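Local coordinates for protein inactive poly [ADP-ribose] polymerase RCD1 (Arabidopsis thaliana, PDB 5NGO) that is an inactive relative of the poly(ADP-ribose) polymerases, bound by the downy mildew effector HaRxL106, which thereby suppresses plant immunity, at residues E134-D139 against N162-N167; A87-R90 against G95-I98. One frame throughout, in Å; residues are numbered along the deposited sequence.

Contact 1: E134-D139 against N162-N167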
# COMPACT_ATOMS: atom_id res chain seq x y z
N GLU A 134 -9.63 -12.58 0.32
CA GLU A 134 -9.94 -13.48 -0.78
C GLU A 134 -8.63 -13.91 -1.46
O GLU A 134 -7.84 -13.07 -1.89
CB GLU A 134 -10.82 -12.77 -1.80
CG GLU A 134 -11.35 -13.66 -2.91
CD GLU A 134 -12.23 -12.93 -3.92
OE1 GLU A 134 -12.42 -13.46 -5.03
OE2 GLU A 134 -12.72 -11.81 -3.63
N LEU A 135 -8.42 -15.22 -1.57
CA LEU A 135 -7.36 -15.78 -2.40
C LEU A 135 -7.79 -15.59 -3.86
O LEU A 135 -8.84 -16.12 -4.24
CB LEU A 135 -7.13 -17.27 -2.09
CG LEU A 135 -6.04 -18.09 -2.82
CD1 LEU A 135 -4.78 -17.26 -3.08
CD2 LEU A 135 -5.76 -19.42 -2.11
N LEU A 136 -7.03 -14.82 -4.63
CA LEU A 136 -7.44 -14.48 -5.99
C LEU A 136 -7.10 -15.55 -7.02
O LEU A 136 -5.94 -15.98 -7.13
CB LEU A 136 -6.84 -13.14 -6.42
CG LEU A 136 -7.56 -11.80 -6.16
CD1 LEU A 136 -8.56 -11.80 -5.02
CD2 LEU A 136 -6.58 -10.66 -5.99
N ARG A 137 -8.11 -15.87 -7.81
CA ARG A 137 -8.09 -16.96 -8.77
C ARG A 137 -7.59 -16.54 -10.16
O ARG A 137 -7.62 -17.35 -11.09
CB ARG A 137 -9.48 -17.60 -8.91
CG ARG A 137 -10.22 -17.97 -7.61
CD ARG A 137 -10.10 -19.43 -7.14
NE ARG A 137 -10.43 -20.39 -8.20
CZ ARG A 137 -9.83 -21.56 -8.43
NH1 ARG A 137 -8.80 -21.99 -7.69
NH2 ARG A 137 -10.26 -22.33 -9.44
N GLY A 138 -7.15 -15.29 -10.34
CA GLY A 138 -6.56 -14.87 -11.62
C GLY A 138 -7.50 -14.32 -12.68
O GLY A 138 -7.16 -14.26 -13.85
N ASP A 139 -8.68 -13.87 -12.24
CA ASP A 139 -9.70 -13.25 -13.09
C ASP A 139 -9.26 -11.82 -13.47
O ASP A 139 -9.24 -10.92 -12.63
CB ASP A 139 -11.03 -13.25 -12.31
CG ASP A 139 -12.25 -12.94 -13.17
OD1 ASP A 139 -12.16 -12.12 -14.13
OD2 ASP A 139 -13.31 -13.48 -12.82
N ASN A 162 1.30 -9.75 -3.00
CA ASN A 162 0.51 -8.66 -3.56
C ASN A 162 -0.86 -8.64 -2.90
O ASN A 162 -1.50 -9.67 -2.75
CB ASN A 162 0.33 -8.84 -5.07
CG ASN A 162 1.64 -8.91 -5.81
OD1 ASN A 162 2.09 -7.91 -6.38
ND2 ASN A 162 2.26 -10.09 -5.81
N TYR A 163 -1.29 -7.43 -2.55
CA TYR A 163 -2.66 -7.18 -2.12
C TYR A 163 -3.35 -6.36 -3.19
O TYR A 163 -2.72 -5.52 -3.83
CB TYR A 163 -2.68 -6.40 -0.83
CG TYR A 163 -1.96 -7.02 0.34
CD1 TYR A 163 -2.29 -8.28 0.80
CD2 TYR A 163 -0.98 -6.32 1.02
CE1 TYR A 163 -1.59 -8.87 1.85
CE2 TYR A 163 -0.31 -6.86 2.09
CZ TYR A 163 -0.63 -8.14 2.52
OH TYR A 163 0.02 -8.65 3.61
N ILE A 164 -4.64 -6.65 -3.40
CA ILE A 164 -5.48 -5.86 -4.29
C ILE A 164 -6.57 -5.29 -3.41
O ILE A 164 -7.31 -6.05 -2.78
CB ILE A 164 -6.15 -6.73 -5.38
CG1 ILE A 164 -5.11 -7.51 -6.20
CG2 ILE A 164 -7.00 -5.87 -6.31
CD1 ILE A 164 -4.34 -6.66 -7.18
N VAL A 165 -6.65 -3.97 -3.34
CA VAL A 165 -7.76 -3.29 -2.66
C VAL A 165 -8.69 -2.78 -3.75
O VAL A 165 -8.26 -2.04 -4.65
CB VAL A 165 -7.26 -2.14 -1.78
CG1 VAL A 165 -8.42 -1.33 -1.23
CG2 VAL A 165 -6.39 -2.68 -0.66
N TRP A 166 -9.96 -3.19 -3.68
CA TRP A 166 -10.95 -2.84 -4.74
C TRP A 166 -11.23 -1.34 -4.74
O TRP A 166 -11.13 -0.69 -3.70
CB TRP A 166 -12.25 -3.62 -4.57
CG TRP A 166 -12.02 -5.08 -4.42
CD1 TRP A 166 -12.25 -5.85 -3.31
CD2 TRP A 166 -11.42 -5.95 -5.39
NE1 TRP A 166 -11.87 -7.14 -3.54
CE2 TRP A 166 -11.34 -7.23 -4.81
CE3 TRP A 166 -10.94 -5.76 -6.69
CZ2 TRP A 166 -10.83 -8.33 -5.49
CZ3 TRP A 166 -10.43 -6.85 -7.38
CH2 TRP A 166 -10.37 -8.12 -6.78
N ASN A 167 -11.60 -0.80 -5.90
CA ASN A 167 -11.81 0.65 -6.05
C ASN A 167 -12.76 1.23 -5.01
O ASN A 167 -12.45 2.26 -4.42
CB ASN A 167 -12.27 0.98 -7.46
CG ASN A 167 -11.12 0.94 -8.47
OD1 ASN A 167 -10.02 0.49 -8.15
ND2 ASN A 167 -11.37 1.40 -9.68
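Leu136 overlaps Ile164 and Trp166, one methyl to each. CD2 lies on the CG1 branch of Ile164, with Leu136 CD2 to Ile164 CG1 at 3.5 Å. CD1 goes to the indole of Trp166, and Leu136 CD1 stands 4.2 Å from Trp166 CZ2. This methyl comes up to the benzene end of the indole. The Leu136 and Trp166 side chains run past each other in opposite directions.

Ile164 and Trp166 are two residues apart and both turn toward the 134-139 segment. Ile164 uses both of its branches. CG1 is anti to the carbonyl carbon and beside the backbone N (chi1 -56°), and takes Leu136, while CG2 rests 3.7 Å above the Trp166 ring plane, offset toward the rim. The indole is thus flanked by Ile164 and touched by Leu136.

Glu134 also comes near the indole. Glu134 OE2 is 4.4 Å from Trp166 CZ2, a distant approach and not a bond. The carboxylate is buried, and both of its oxygens are gripped by the chain in between: OE2 accepts from Gly146 N, and OE1 pairs with Gln142 NE2.

No hydrogen bond joins the two segments. Their nearest CA atoms, those of Leu136 and Ile164, are 9.0 Å apart, because strand 153-154 lies between them in the mixed sheet. Glu134 and Leu136 bond to it by their backbones, through Asn152 and Val154. The side chains therefore meet across that strand, at the sheet end where 134-135 is outermost, while strand 98-102 flanks 162-165 on its other side.

Contact 2: A87-R90 against G95-I98; sequences AFIR and GVGI
Arg90 and Gly97 are joined by two backbone hydrogen bonds. Arg90 N donates to Gly97 O at 3.1 Å, nearly straight at the hydrogen (165°). The return bond, Gly97 N to Arg90 O, is weak at 3.4 Å. Together they make an antiparallel hydrogen-bonded pair.

Each carbonyl oxygen also takes a CA-H...O contact. Gly97 O faces Ile89 CA at 3.5 Å. Arg90 O is likewise met by Val96 CA at 3.5 Å, so each oxygen has a second, softer partner.

The two segments form antiparallel legs joined by four residues, the first still in strand 89-91. They lie in the PARP-type ADP-ribosyltransferase fold. The GVGI sequence probably matches the Gly-x-Gly-Ile stretch of active PARPs that leads into a sheet strand, here 98-102. Gly97 marks the corner where the chain bends into that strand. Gly95, at phi 125°, has a backbone in which a CB would strike the preceding carbonyl oxygen.

Apolar contacts lie along the legs. Ile89 divides its branches: Ile89 CG2 meets Val96 CG1 at 3.8 Å, the two side chains crossing at about a right angle. On the other branch CG1 is anti to the carbonyl carbon, beside the backbone N (chi1 -43°), and its tip goes to Ile98, with Ile89 CD1 to Ile98 CD1 at 3.4 Å. Of the Phe88 side chain it is CB that comes near Ile98, Phe88 CB to Ile98 CG1 at 4.3 Å; Phe88 O is nearer to the same carbon. The Phe88 ring leads away from Ile98; its side chain also packs on Leu82 and Leu67.

Arg90 makes a cation-pi contact with Tyr112.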
# COMPACT_ATOMS: atom_id res chain seq x y z
N ALA A 87 -4.60 7.18 -11.27
CA ALA A 87 -3.15 7.43 -11.08
C ALA A 87 -2.50 6.50 -10.04
O ALA A 87 -1.27 6.40 -10.04
CB ALA A 87 -2.87 8.88 -10.72
N PHE A 88 -3.29 5.84 -9.16
CA PHE A 88 -2.82 4.65 -8.43
C PHE A 88 -3.58 3.38 -8.83
O PHE A 88 -3.23 2.31 -8.35
CB PHE A 88 -2.96 4.82 -6.91
CG PHE A 88 -1.91 5.70 -6.27
CD1 PHE A 88 -0.63 5.24 -6.01
CD2 PHE A 88 -2.22 7.01 -5.92
CE1 PHE A 88 0.32 6.06 -5.41
CE2 PHE A 88 -1.29 7.84 -5.30
CZ PHE A 88 -0.01 7.36 -5.05
N ILE A 89 -4.57 3.49 -9.70
CA ILE A 89 -5.39 2.35 -10.11
C ILE A 89 -4.61 1.64 -11.21
O ILE A 89 -4.14 2.30 -12.16
CB ILE A 89 -6.80 2.76 -10.64
CG1 ILE A 89 -7.47 3.84 -9.80
CG2 ILE A 89 -7.65 1.52 -10.87
CD1 ILE A 89 -7.43 3.56 -8.34
N ARG A 90 -4.49 0.32 -11.08
CA ARG A 90 -3.85 -0.48 -12.12
C ARG A 90 -4.67 -1.71 -12.50
O ARG A 90 -5.37 -2.29 -11.70
CB ARG A 90 -2.36 -0.85 -11.81
CG ARG A 90 -2.07 -1.90 -10.80
CD ARG A 90 -0.54 -2.04 -10.69
NE ARG A 90 -0.06 -3.43 -10.82
CZ ARG A 90 1.19 -3.85 -10.57
NH1 ARG A 90 2.14 -3.00 -10.16
NH2 ARG A 90 1.48 -5.14 -10.72
N GLY A 95 -6.87 -8.53 -11.53
CA GLY A 95 -8.02 -7.61 -11.60
C GLY A 95 -7.63 -6.15 -11.47
O GLY A 95 -6.45 -5.79 -11.52
N VAL A 96 -8.64 -5.30 -11.27
CA VAL A 96 -8.46 -3.85 -11.23
C VAL A 96 -8.75 -3.32 -9.83
O VAL A 96 -9.80 -3.58 -9.25
CB VAL A 96 -9.37 -3.12 -12.26
CG1 VAL A 96 -8.87 -1.71 -12.52
CG2 VAL A 96 -9.48 -3.93 -13.56
N GLY A 97 -7.80 -2.58 -9.29
CA GLY A 97 -7.94 -1.94 -7.98
C GLY A 97 -6.68 -1.15 -7.68
O GLY A 97 -5.96 -0.72 -8.61
N ILE A 98 -6.35 -0.98 -6.40
CA ILE A 98 -5.01 -0.51 -6.02
C ILE A 98 -4.19 -1.74 -5.67
O ILE A 98 -4.61 -2.57 -4.87
CB ILE A 98 -5.04 0.54 -4.87
CG1 ILE A 98 -5.69 1.85 -5.32
CG2 ILE A 98 -3.64 0.86 -4.32
CD1 ILE A 98 -7.18 1.77 -5.43

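From the N terminus, contact 2 comes first. It closes over the four residues 91-94, the first still in strand 89-91, before the chain enters strand 98-102. Contact 1 opens later, after strand 121-129, and closes a 22-residue loop that carries strand 153-154. The two loops follow in series; they neither nest nor cross. The centres of contacts 1 and 2 are about 11 Å apart, and the contacts touch. Ile98 N lies 2.8 Å from Val165 O, a probable hydrogen bond between strands 98-102 and 162-165. Trp166 CE3 packs 3.5 Å from Val96 O. Segment 162-167 thus belongs to both neighbourhoods, tying segments 87-90 and 95-98 to the sheet end at 134-135.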